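Side-chain contacts in LPP20 lipofamily protein (Helicobacter pylori R046Wa, PDB 4KZS), which is a secreted protein of unknown function, possibly linked to the outer membrane and the Tol-Pal system: residues A[108-113]-A[148-153]; A[142-147]-A[166-171]; A[198-203]-A[213-218]. One frame throughout, in Å; residues are numbered along the deposited sequence.

Interaction 1. Residues A[108-113]-A[148-153]; sequences QGLRDK and MPIERI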
loop_
_atom_site.group_PDB
_atom_site.type_symbol
_atom_site.label_atom_id
_atom_site.label_comp_id
_atom_site.label_asym_id
_atom_site.label_seq_id
_atom_site.Cartn_x
_atom_site.Cartn_y
_atom_site.Cartn_z
ATOM N N GLN A 108 19.798 -9.852 5.825
ATOM C CA GLN A 108 19.006 -10.528 6.809
ATOM C C GLN A 108 17.898 -9.578 7.150
ATOM O O GLN A 108 16.749 -9.974 7.257
ATOM C CB GLN A 108 19.807 -10.935 8.067
ATOM C CG GLN A 108 20.981 -11.895 7.810
ATOM C CD GLN A 108 20.637 -13.133 6.959
ATOM O OE1 GLN A 108 19.684 -13.869 7.261
ATOM N NE2 GLN A 108 21.436 -13.383 5.906
ATOM N N GLY A 109 18.207 -8.310 7.286
ATOM C CA GLY A 109 17.115 -7.365 7.586
ATOM C C GLY A 109 16.066 -7.255 6.479
ATOM O O GLY A 109 14.932 -6.840 6.745
ATOM N N LEU A 110 16.414 -7.614 5.234
ATOM C CA LEU A 110 15.443 -7.564 4.139
ATOM C C LEU A 110 14.592 -8.805 4.177
ATOM O O LEU A 110 13.389 -8.738 3.937
ATOM C CB LEU A 110 16.118 -7.443 2.773
ATOM C CG LEU A 110 16.510 -6.013 2.411
ATOM C CD1 LEU A 110 17.114 -5.949 1.021
ATOM C CD2 LEU A 110 15.289 -5.134 2.515
ATOM N N ARG A 111 15.230 -9.926 4.502
ATOM C CA ARG A 111 14.575 -11.199 4.702
ATOM C C ARG A 111 13.527 -10.992 5.781
ATOM O O ARG A 111 12.411 -11.522 5.715
ATOM C CB ARG A 111 15.623 -12.234 5.109
ATOM C CG ARG A 111 15.131 -13.473 5.822
ATOM C CD ARG A 111 16.271 -14.092 6.637
ATOM N NE ARG A 111 17.154 -14.899 5.796
ATOM C CZ ARG A 111 16.880 -16.151 5.463
ATOM N NH1 ARG A 111 15.759 -16.702 5.919
ATOM N NH2 ARG A 111 17.710 -16.848 4.688
ATOM N N ASP A 112 13.852 -10.154 6.754
ATOM C CA ASP A 112 12.948 -9.984 7.868
ATOM C C ASP A 112 11.730 -9.138 7.552
ATOM O O ASP A 112 10.629 -9.487 7.962
ATOM C CB ASP A 112 13.686 -9.455 9.097
ATOM C CG ASP A 112 14.770 -10.420 9.606
ATOM O OD1 ASP A 112 14.827 -11.608 9.186
ATOM O OD2 ASP A 112 15.587 -9.987 10.440
ATOM N N LYS A 113 11.936 -8.015 6.865
ATOM C CA LYS A 113 10.852 -7.107 6.497
ATOM C C LYS A 113 9.968 -7.871 5.485
ATOM O O LYS A 113 8.754 -7.737 5.482
ATOM C CB LYS A 113 11.424 -5.812 5.900
ATOM C CG LYS A 113 10.433 -4.668 5.665
ATOM C CD LYS A 113 11.146 -3.405 5.144
ATOM C CE LYS A 113 10.197 -2.242 4.822
ATOM N NZ LYS A 113 9.487 -1.728 6.025
ATOM N N MET A 148 7.367 -7.341 -3.547
ATOM C CA MET A 148 7.984 -7.806 -4.768
ATOM C C MET A 148 9.383 -7.230 -5.001
ATOM O O MET A 148 10.336 -7.955 -5.329
ATOM C CB MET A 148 7.084 -7.489 -5.931
ATOM C CG MET A 148 5.950 -8.455 -6.024
ATOM S SD MET A 148 4.853 -7.949 -7.337
ATOM C CE MET A 148 5.980 -8.142 -8.745
ATOM N N PRO A 149 9.531 -5.911 -4.848
ATOM C CA PRO A 149 10.913 -5.431 -4.955
ATOM C C PRO A 149 11.871 -6.093 -3.926
ATOM O O PRO A 149 12.993 -6.543 -4.315
ATOM C CB PRO A 149 10.779 -3.914 -4.735
ATOM C CG PRO A 149 9.340 -3.598 -5.042
ATOM C CD PRO A 149 8.569 -4.816 -4.598
ATOM N N ILE A 150 11.445 -6.168 -2.646
ATOM C CA ILE A 150 12.317 -6.754 -1.611
ATOM C C ILE A 150 12.682 -8.103 -2.104
ATOM O O ILE A 150 13.835 -8.504 -2.037
ATOM C CB ILE A 150 11.657 -6.808 -0.204
ATOM C CG1 ILE A 150 11.507 -5.368 0.309
ATOM C CG2 ILE A 150 12.479 -7.679 0.760
ATOM C CD1 ILE A 150 10.684 -5.180 1.549
ATOM N N GLU A 151 11.709 -8.801 -2.663
ATOM C CA GLU A 151 11.993 -10.189 -3.064
ATOM C C GLU A 151 12.917 -10.283 -4.247
ATOM O O GLU A 151 13.716 -11.224 -4.342
ATOM C CB GLU A 151 10.726 -10.925 -3.374
ATOM C CG GLU A 151 10.957 -12.184 -4.148
ATOM C CD GLU A 151 9.656 -12.821 -4.527
ATOM O OE1 GLU A 151 8.973 -13.334 -3.606
ATOM O OE2 GLU A 151 9.334 -12.809 -5.738
ATOM N N ARG A 152 12.803 -9.314 -5.154
ATOM C CA ARG A 152 13.685 -9.289 -6.309
ATOM C C ARG A 152 15.124 -9.212 -5.803
ATOM O O ARG A 152 15.968 -10.025 -6.197
ATOM C CB ARG A 152 13.363 -8.129 -7.248
ATOM C CG ARG A 152 13.435 -8.546 -8.710
ATOM C CD ARG A 152 13.147 -7.418 -9.695
ATOM N NE ARG A 152 12.227 -6.398 -9.184
ATOM C CZ ARG A 152 12.325 -5.093 -9.467
ATOM N NH1 ARG A 152 13.302 -4.612 -10.255
ATOM N NH2 ARG A 152 11.440 -4.251 -8.947
ATOM N N ILE A 153 15.377 -8.270 -4.891
ATOM C CA ILE A 153 16.681 -8.174 -4.266
ATOM C C ILE A 153 17.130 -9.499 -3.669
ATOM O O ILE A 153 18.229 -9.991 -3.989
ATOM C CB ILE A 153 16.684 -7.130 -3.165
ATOM C CG1 ILE A 153 16.187 -5.820 -3.758
ATOM C CG2 ILE A 153 18.085 -7.023 -2.586
ATOM C CD1 ILE A 153 16.183 -4.669 -2.797
#
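L110 and I150 meet where two roughly antiparallel helices come together. Their CA atoms are 6.6 Å apart, the closest CA pair across the two segments. Both side chains leave the backbone pointing at the opposite helix. They pass each other at a slant. The gamma-branch methyl of I150 does the touching here. Its CG2 is 4.2 Å from CB of L110 and lies equally far from CD2 of L110. The same methyl comes up against the backbone, with CG2 of I150 3.5 Å from the carbonyl O of L110. With I150 chi1 at -69°, CG2 stands anti to the backbone N and CG1 beside it, so the two branches serve different partners. CG1 carries CD1 to K113, where I150 CD1 packs 4.0 Å from CD of the lysine. The two side chains are about at right angles. K113 uses its aliphatic CG and CD here; its end leads away, and NZ makes a weak hydrogen bond to the carbonyl O of L78. L110 also reaches I153, again nearly at a right angle. CD1 of L110 is 3.9 Å from CG2 of I153, and CD1 of I153 is only slightly farther off. The side-chain contacts are all between hydrocarbon groups. L110, I150 and I153 are all buried. The axes of the two short segments approach to 9.8 Å, at 145° between their directions. The segments belong to helix 103-121 and helix 135-157, two long helices of the middle domain. I150 also touches Y114 and L117 on helix 103-121, which extends the seam along that helix. E151 points away from 108-113, and its OE1 is hydrogen-bonded to Y114 OH, a polar tie between the same two helices.

Interaction 2. Residues A[142-147]-A[166-171]; sequences DLLAKA and NYEKIY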
loop_
_atom_site.group_PDB
_atom_site.type_symbol
_atom_site.label_atom_id
_atom_site.label_comp_id
_atom_site.label_asym_id
_atom_site.label_seq_id
_atom_site.Cartn_x
_atom_site.Cartn_y
_atom_site.Cartn_z
ATOM N N ASP A 142 -0.825 -2.898 -1.267
ATOM C CA ASP A 142 0.428 -2.356 -0.727
ATOM C C ASP A 142 1.501 -3.394 -0.326
ATOM O O ASP A 142 2.683 -3.231 -0.708
ATOM C CB ASP A 142 0.135 -1.395 0.413
ATOM C CG ASP A 142 -0.745 -0.230 -0.026
ATOM O OD1 ASP A 142 -0.508 0.280 -1.144
ATOM O OD2 ASP A 142 -1.664 0.171 0.746
ATOM N N LEU A 143 1.093 -4.432 0.421
ATOM C CA LEU A 143 2.028 -5.438 0.875
ATOM C C LEU A 143 2.742 -6.044 -0.336
ATOM O O LEU A 143 3.997 -6.096 -0.408
ATOM C CB LEU A 143 1.319 -6.518 1.709
ATOM C CG LEU A 143 0.468 -6.101 2.927
ATOM C CD1 LEU A 143 0.095 -7.335 3.717
ATOM C CD2 LEU A 143 1.140 -5.112 3.874
ATOM N N LEU A 144 1.927 -6.447 -1.303
ATOM C CA LEU A 144 2.404 -7.103 -2.485
ATOM C C LEU A 144 3.321 -6.154 -3.252
ATOM O O LEU A 144 4.372 -6.542 -3.790
ATOM C CB LEU A 144 1.210 -7.548 -3.297
ATOM C CG LEU A 144 0.853 -9.033 -3.211
ATOM C CD1 LEU A 144 1.099 -9.622 -1.848
ATOM C CD2 LEU A 144 -0.580 -9.288 -3.602
ATOM N N ALA A 145 2.984 -4.880 -3.228
ATOM C CA ALA A 145 3.862 -3.900 -3.840
ATOM C C ALA A 145 5.198 -3.659 -3.078
ATOM O O ALA A 145 6.211 -3.401 -3.723
ATOM C CB ALA A 145 3.099 -2.627 -3.980
ATOM N N LYS A 146 5.215 -3.697 -1.737
ATOM C CA LYS A 146 6.492 -3.606 -0.979
ATOM C C LYS A 146 7.296 -4.884 -1.170
ATOM O O LYS A 146 8.488 -4.830 -1.474
ATOM C CB LYS A 146 6.267 -3.434 0.506
ATOM C CG LYS A 146 5.405 -2.267 0.961
ATOM C CD LYS A 146 6.281 -1.109 1.406
ATOM C CE LYS A 146 5.506 -0.029 2.157
ATOM N NZ LYS A 146 6.429 1.056 2.625
ATOM N N ALA A 147 6.633 -6.030 -1.023
ATOM C CA ALA A 147 7.267 -7.356 -1.108
ATOM C C ALA A 147 7.979 -7.656 -2.421
ATOM O O ALA A 147 9.081 -8.229 -2.432
ATOM C CB ALA A 147 6.244 -8.472 -0.816
ATOM N N ASN A 166 1.173 -17.261 -5.126
ATOM C CA ASN A 166 -0.030 -17.752 -4.521
ATOM C C ASN A 166 -0.851 -16.652 -3.955
ATOM O O ASN A 166 -2.072 -16.684 -4.018
ATOM C CB ASN A 166 0.314 -18.712 -3.406
ATOM C CG ASN A 166 -0.551 -19.931 -3.442
ATOM O OD1 ASN A 166 -1.688 -19.902 -2.961
ATOM N ND2 ASN A 166 -0.036 -21.016 -4.058
ATOM N N TYR A 167 -0.166 -15.695 -3.356
ATOM C CA TYR A 167 -0.834 -14.602 -2.725
ATOM C C TYR A 167 -1.420 -13.723 -3.783
ATOM O O TYR A 167 -2.523 -13.223 -3.642
ATOM C CB TYR A 167 0.153 -13.806 -1.931
ATOM C CG TYR A 167 0.321 -14.278 -0.526
ATOM C CD1 TYR A 167 -0.770 -14.682 0.231
ATOM C CD2 TYR A 167 1.569 -14.264 0.073
ATOM C CE1 TYR A 167 -0.616 -15.087 1.540
ATOM C CE2 TYR A 167 1.730 -14.659 1.384
ATOM C CZ TYR A 167 0.636 -15.075 2.115
ATOM O OH TYR A 167 0.780 -15.471 3.427
ATOM N N GLU A 168 -0.679 -13.541 -4.857
ATOM C CA GLU A 168 -1.173 -12.762 -5.950
ATOM C C GLU A 168 -2.529 -13.320 -6.377
ATOM O O GLU A 168 -3.535 -12.631 -6.285
ATOM C CB GLU A 168 -0.161 -12.762 -7.072
ATOM C CG GLU A 168 1.027 -11.876 -6.757
ATOM C CD GLU A 168 0.789 -10.412 -7.081
ATOM O OE1 GLU A 168 1.662 -9.577 -6.792
ATOM O OE2 GLU A 168 -0.257 -10.080 -7.651
ATOM N N LYS A 169 -2.564 -14.578 -6.792
ATOM C CA LYS A 169 -3.835 -15.260 -7.044
ATOM C C LYS A 169 -4.902 -14.833 -6.061
ATOM O O LYS A 169 -5.868 -14.186 -6.428
ATOM C CB LYS A 169 -3.684 -16.784 -7.037
ATOM C CG LYS A 169 -4.966 -17.519 -7.402
ATOM C CD LYS A 169 -5.346 -17.303 -8.871
ATOM C CE LYS A 169 -6.642 -18.027 -9.223
ATOM N NZ LYS A 169 -7.027 -18.014 -10.651
ATOM N N ILE A 170 -4.723 -15.163 -4.799
ATOM C CA ILE A 170 -5.712 -14.778 -3.782
ATOM C C ILE A 170 -6.126 -13.309 -3.855
ATOM O O ILE A 170 -7.225 -12.949 -3.448
ATOM C CB ILE A 170 -5.140 -15.068 -2.405
ATOM C CG1 ILE A 170 -4.953 -16.570 -2.251
ATOM C CG2 ILE A 170 -6.011 -14.478 -1.309
ATOM C CD1 ILE A 170 -3.961 -16.909 -1.159
ATOM N N TYR A 171 -5.225 -12.465 -4.353
ATOM C CA TYR A 171 -5.441 -11.007 -4.461
ATOM C C TYR A 171 -6.300 -10.663 -5.684
ATOM O O TYR A 171 -7.302 -9.976 -5.567
ATOM C CB TYR A 171 -4.090 -10.274 -4.559
ATOM C CG TYR A 171 -4.187 -8.785 -4.812
ATOM C CD1 TYR A 171 -3.635 -8.202 -5.944
ATOM C CD2 TYR A 171 -4.823 -7.964 -3.914
ATOM C CE1 TYR A 171 -3.706 -6.826 -6.162
ATOM C CE2 TYR A 171 -4.882 -6.599 -4.096
ATOM C CZ TYR A 171 -4.330 -6.028 -5.238
ATOM O OH TYR A 171 -4.419 -4.647 -5.417
#
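Y167 is the first residue of 166-171 to touch L144, the one residue of 142-147 that makes the contact. Y167 offers its CB, 4.3 Å from CD1 of L144. The ring then turns away from 142-147. It meets the rings of Y118 and F121, both edge-to-face, so Y167 ties its helix to helix 103-121 as well. One residue on, E168 leaves the backbone beside the contact, but its side chain bends back. Chi2 is -84°, and this turn brings the carboxylate over to the leucine. OE1 of E168 lies 3.7 Å from CG of L144, and CD of E168 is 3.9 Å from CD2 of L144. The two side chains run past each other in opposite directions. This is a van der Waals contact between a carboxylate group, probably charged, and a hydrocarbon. One helical turn after Y167 comes Y171. Its CB points at the leucine, and chi1 of 174° puts CG anti to the backbone N, where it too meets CD2 of L144. CD2 of L144 sits 3.8 Å from CB of Y171, and CG of the ring is just as near. The approach to the ring is oblique. Y171 also packs on M140 of helix 135-157. L144 is buried and lies against Y167, E168 and Y171, with CD1 serving the first and CD2 reaching E168 and Y171. F121 of helix 103-121 touches L144 too. The two short segments run nearly antiparallel, at 153°, with axes 11.1 Å apart. Helices 103-121, 135-157 and 165-172 all meet around this leucine. The packing is consistent with the three-helix bundle described for this protein.

Interaction 3. Residues A[198-203]-A[213-218]; sequences SAYARV and YQIKNE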
loop_
_atom_site.group_PDB
_atom_site.type_symbol
_atom_site.label_atom_id
_atom_site.label_comp_id
_atom_site.label_asym_id
_atom_site.label_seq_id
_atom_site.Cartn_x
_atom_site.Cartn_y
_atom_site.Cartn_z
ATOM N N SER A 198 -21.335 3.526 -11.709
ATOM C CA SER A 198 -20.216 3.872 -12.520
ATOM C C SER A 198 -19.029 4.367 -11.717
ATOM O O SER A 198 -17.890 4.114 -12.088
ATOM C CB SER A 198 -20.661 4.971 -13.489
ATOM O OG SER A 198 -19.572 5.625 -14.111
ATOM N N ALA A 199 -19.278 5.130 -10.658
ATOM C CA ALA A 199 -18.191 5.676 -9.856
ATOM C C ALA A 199 -17.730 4.599 -8.851
ATOM O O ALA A 199 -16.550 4.300 -8.700
ATOM C CB ALA A 199 -18.659 6.941 -9.154
ATOM N N TYR A 200 -18.701 4.004 -8.189
ATOM C CA TYR A 200 -18.490 2.839 -7.382
ATOM C C TYR A 200 -17.602 1.858 -8.122
ATOM O O TYR A 200 -16.901 1.092 -7.499
ATOM C CB TYR A 200 -19.838 2.174 -7.126
ATOM C CG TYR A 200 -20.503 2.465 -5.791
ATOM C CD1 TYR A 200 -20.495 1.493 -4.785
ATOM C CD2 TYR A 200 -21.181 3.672 -5.540
ATOM C CE1 TYR A 200 -21.110 1.702 -3.563
ATOM C CE2 TYR A 200 -21.790 3.897 -4.306
ATOM C CZ TYR A 200 -21.757 2.893 -3.327
ATOM O OH TYR A 200 -22.349 3.035 -2.090
ATOM N N ALA A 201 -17.627 1.875 -9.456
ATOM C CA ALA A 201 -16.967 0.847 -10.276
ATOM C C ALA A 201 -15.473 1.088 -10.481
ATOM O O ALA A 201 -14.715 0.149 -10.811
ATOM C CB ALA A 201 -17.648 0.742 -11.627
ATOM N N ARG A 202 -15.039 2.342 -10.321
ATOM C CA ARG A 202 -13.609 2.644 -10.479
ATOM C C ARG A 202 -12.805 2.203 -9.234
ATOM O O ARG A 202 -11.593 2.424 -9.129
ATOM C CB ARG A 202 -13.349 4.096 -10.938
ATOM C CG ARG A 202 -13.905 5.165 -10.040
ATOM C CD ARG A 202 -13.647 6.574 -10.586
ATOM N NE ARG A 202 -12.246 6.838 -10.962
ATOM C CZ ARG A 202 -11.780 7.991 -11.463
ATOM N NH1 ARG A 202 -12.578 9.039 -11.655
ATOM N NH2 ARG A 202 -10.493 8.108 -11.770
ATOM N N VAL A 203 -13.506 1.513 -8.339
ATOM C CA VAL A 203 -12.985 1.096 -7.067
ATOM C C VAL A 203 -13.601 -0.251 -6.713
ATOM O O VAL A 203 -13.055 -0.986 -5.924
ATOM C CB VAL A 203 -13.383 2.145 -6.004
ATOM C CG1 VAL A 203 -13.707 1.524 -4.638
ATOM C CG2 VAL A 203 -12.343 3.255 -5.929
ATOM N N TYR A 213 -19.395 -8.546 1.118
ATOM C CA TYR A 213 -19.857 -7.225 1.609
ATOM C C TYR A 213 -20.947 -6.597 0.756
ATOM O O TYR A 213 -20.851 -6.594 -0.478
ATOM C CB TYR A 213 -18.694 -6.219 1.650
ATOM C CG TYR A 213 -17.704 -6.453 2.753
ATOM C CD1 TYR A 213 -17.191 -7.724 2.977
ATOM C CD2 TYR A 213 -17.279 -5.412 3.580
ATOM C CE1 TYR A 213 -16.288 -7.968 3.988
ATOM C CE2 TYR A 213 -16.351 -5.647 4.590
ATOM C CZ TYR A 213 -15.870 -6.937 4.782
ATOM O OH TYR A 213 -14.978 -7.270 5.754
ATOM N N GLN A 214 -21.941 -6.007 1.411
ATOM C CA GLN A 214 -22.985 -5.276 0.701
ATOM C C GLN A 214 -22.890 -3.745 0.869
ATOM O O GLN A 214 -22.253 -3.266 1.778
ATOM C CB GLN A 214 -24.338 -5.795 1.158
ATOM C CG GLN A 214 -25.537 -5.124 0.519
ATOM C CD GLN A 214 -26.826 -5.798 0.929
ATOM O OE1 GLN A 214 -27.127 -5.909 2.115
ATOM N NE2 GLN A 214 -27.583 -6.275 -0.050
ATOM N N ILE A 215 -23.522 -2.985 -0.014
ATOM C CA ILE A 215 -23.607 -1.547 0.151
ATOM C C ILE A 215 -25.002 -1.194 -0.326
ATOM O O ILE A 215 -25.262 -1.186 -1.527
ATOM C CB ILE A 215 -22.534 -0.773 -0.650
ATOM C CG1 ILE A 215 -21.126 -1.245 -0.283
ATOM C CG2 ILE A 215 -22.639 0.713 -0.383
ATOM C CD1 ILE A 215 -19.998 -0.580 -1.062
ATOM N N LYS A 216 -25.894 -0.949 0.636
ATOM C CA LYS A 216 -27.243 -0.452 0.388
ATOM C C LYS A 216 -27.216 1.041 0.030
ATOM O O LYS A 216 -26.265 1.771 0.303
ATOM C CB LYS A 216 -28.153 -0.748 1.584
ATOM C CG LYS A 216 -28.106 -2.211 2.035
ATOM C CD LYS A 216 -29.332 -2.644 2.845
ATOM C CE LYS A 216 -29.049 -3.934 3.627
ATOM N NZ LYS A 216 -30.251 -4.595 4.215
ATOM N N ASN A 217 -28.243 1.469 -0.666
ATOM C CA ASN A 217 -28.335 2.844 -1.090
ATOM C C ASN A 217 -29.785 3.270 -1.033
ATOM O O ASN A 217 -30.708 2.442 -1.072
ATOM C CB ASN A 217 -27.808 3.045 -2.513
ATOM C CG ASN A 217 -26.301 3.122 -2.577
ATOM O OD1 ASN A 217 -25.726 4.219 -2.671
ATOM N ND2 ASN A 217 -25.646 1.961 -2.575
ATOM N N GLU A 218 -29.966 4.571 -0.931
ATOM C CA GLU A 218 -31.257 5.174 -0.931
ATOM C C GLU A 218 -30.779 6.511 -1.503
ATOM O O GLU A 218 -29.726 7.018 -1.103
ATOM C CB GLU A 218 -31.915 5.275 0.447
ATOM C CG GLU A 218 -32.447 3.955 0.980
ATOM C CD GLU A 218 -33.026 4.084 2.376
ATOM O OE1 GLU A 218 -32.843 5.149 3.002
ATOM O OE2 GLU A 218 -33.661 3.118 2.850
#
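Y200, in the last part of 190-200, meets I215 and N217. Its CB points toward the strand segment, and the ring carries the side chain across to it. At CE1 the ring meets the isoleucine: CD1 of I215 is 3.6 Å away, at the ring edge and near its plane. Chi1 of I215, -56°, sets CG1 beside the backbone N, and CG1 carries CD1 to the ring. The placement of I215 CG2 at the ring edge is doubtful, because the model sets it too close to the tyrosine OH. Strand 214-215 is an outer strand of a small parallel sheet, next to strand 179-182. Helix 190-200 lies between strands 179-182 and 205-207 in sequence, as the helix of a beta-alpha-beta unit. Y200 also touches I182 of strand 179-182 and N257 of helix 252-262. Further out, CZ of Y200 is 4.1 Å from ND2 of N217. At the tip, OH of Y200 lies 3.5 Å from that ND2. The ring and amide planes are 65° apart. The amide has other partners: OD1 of N217 is hydrogen-bonded to S223 OG, while ND2 makes weak bonds to the carbonyl O atoms of I215 and T183.

In the fold
Interactions 1 and 2 share helix 135-157 and lie in the middle domain, with centres 14 Å apart. They touch where M148 SD meets E168 OE1 at 3.6 Å. Each pairs that helix with a different neighbour, 103-121 or 165-172. Interaction 1 is buried and made by aliphatic groups. Interaction 2 is only partly buried, and its one buried leucine faces tyrosines and a carboxylate. Interaction 3 belongs to the C-terminal domain, with its centre about 36 Å from that of interaction 1, across the chain's centre. It is also buried, but it joins a helix to a strand. There an aromatic ring meets both an aliphatic side chain and an amide.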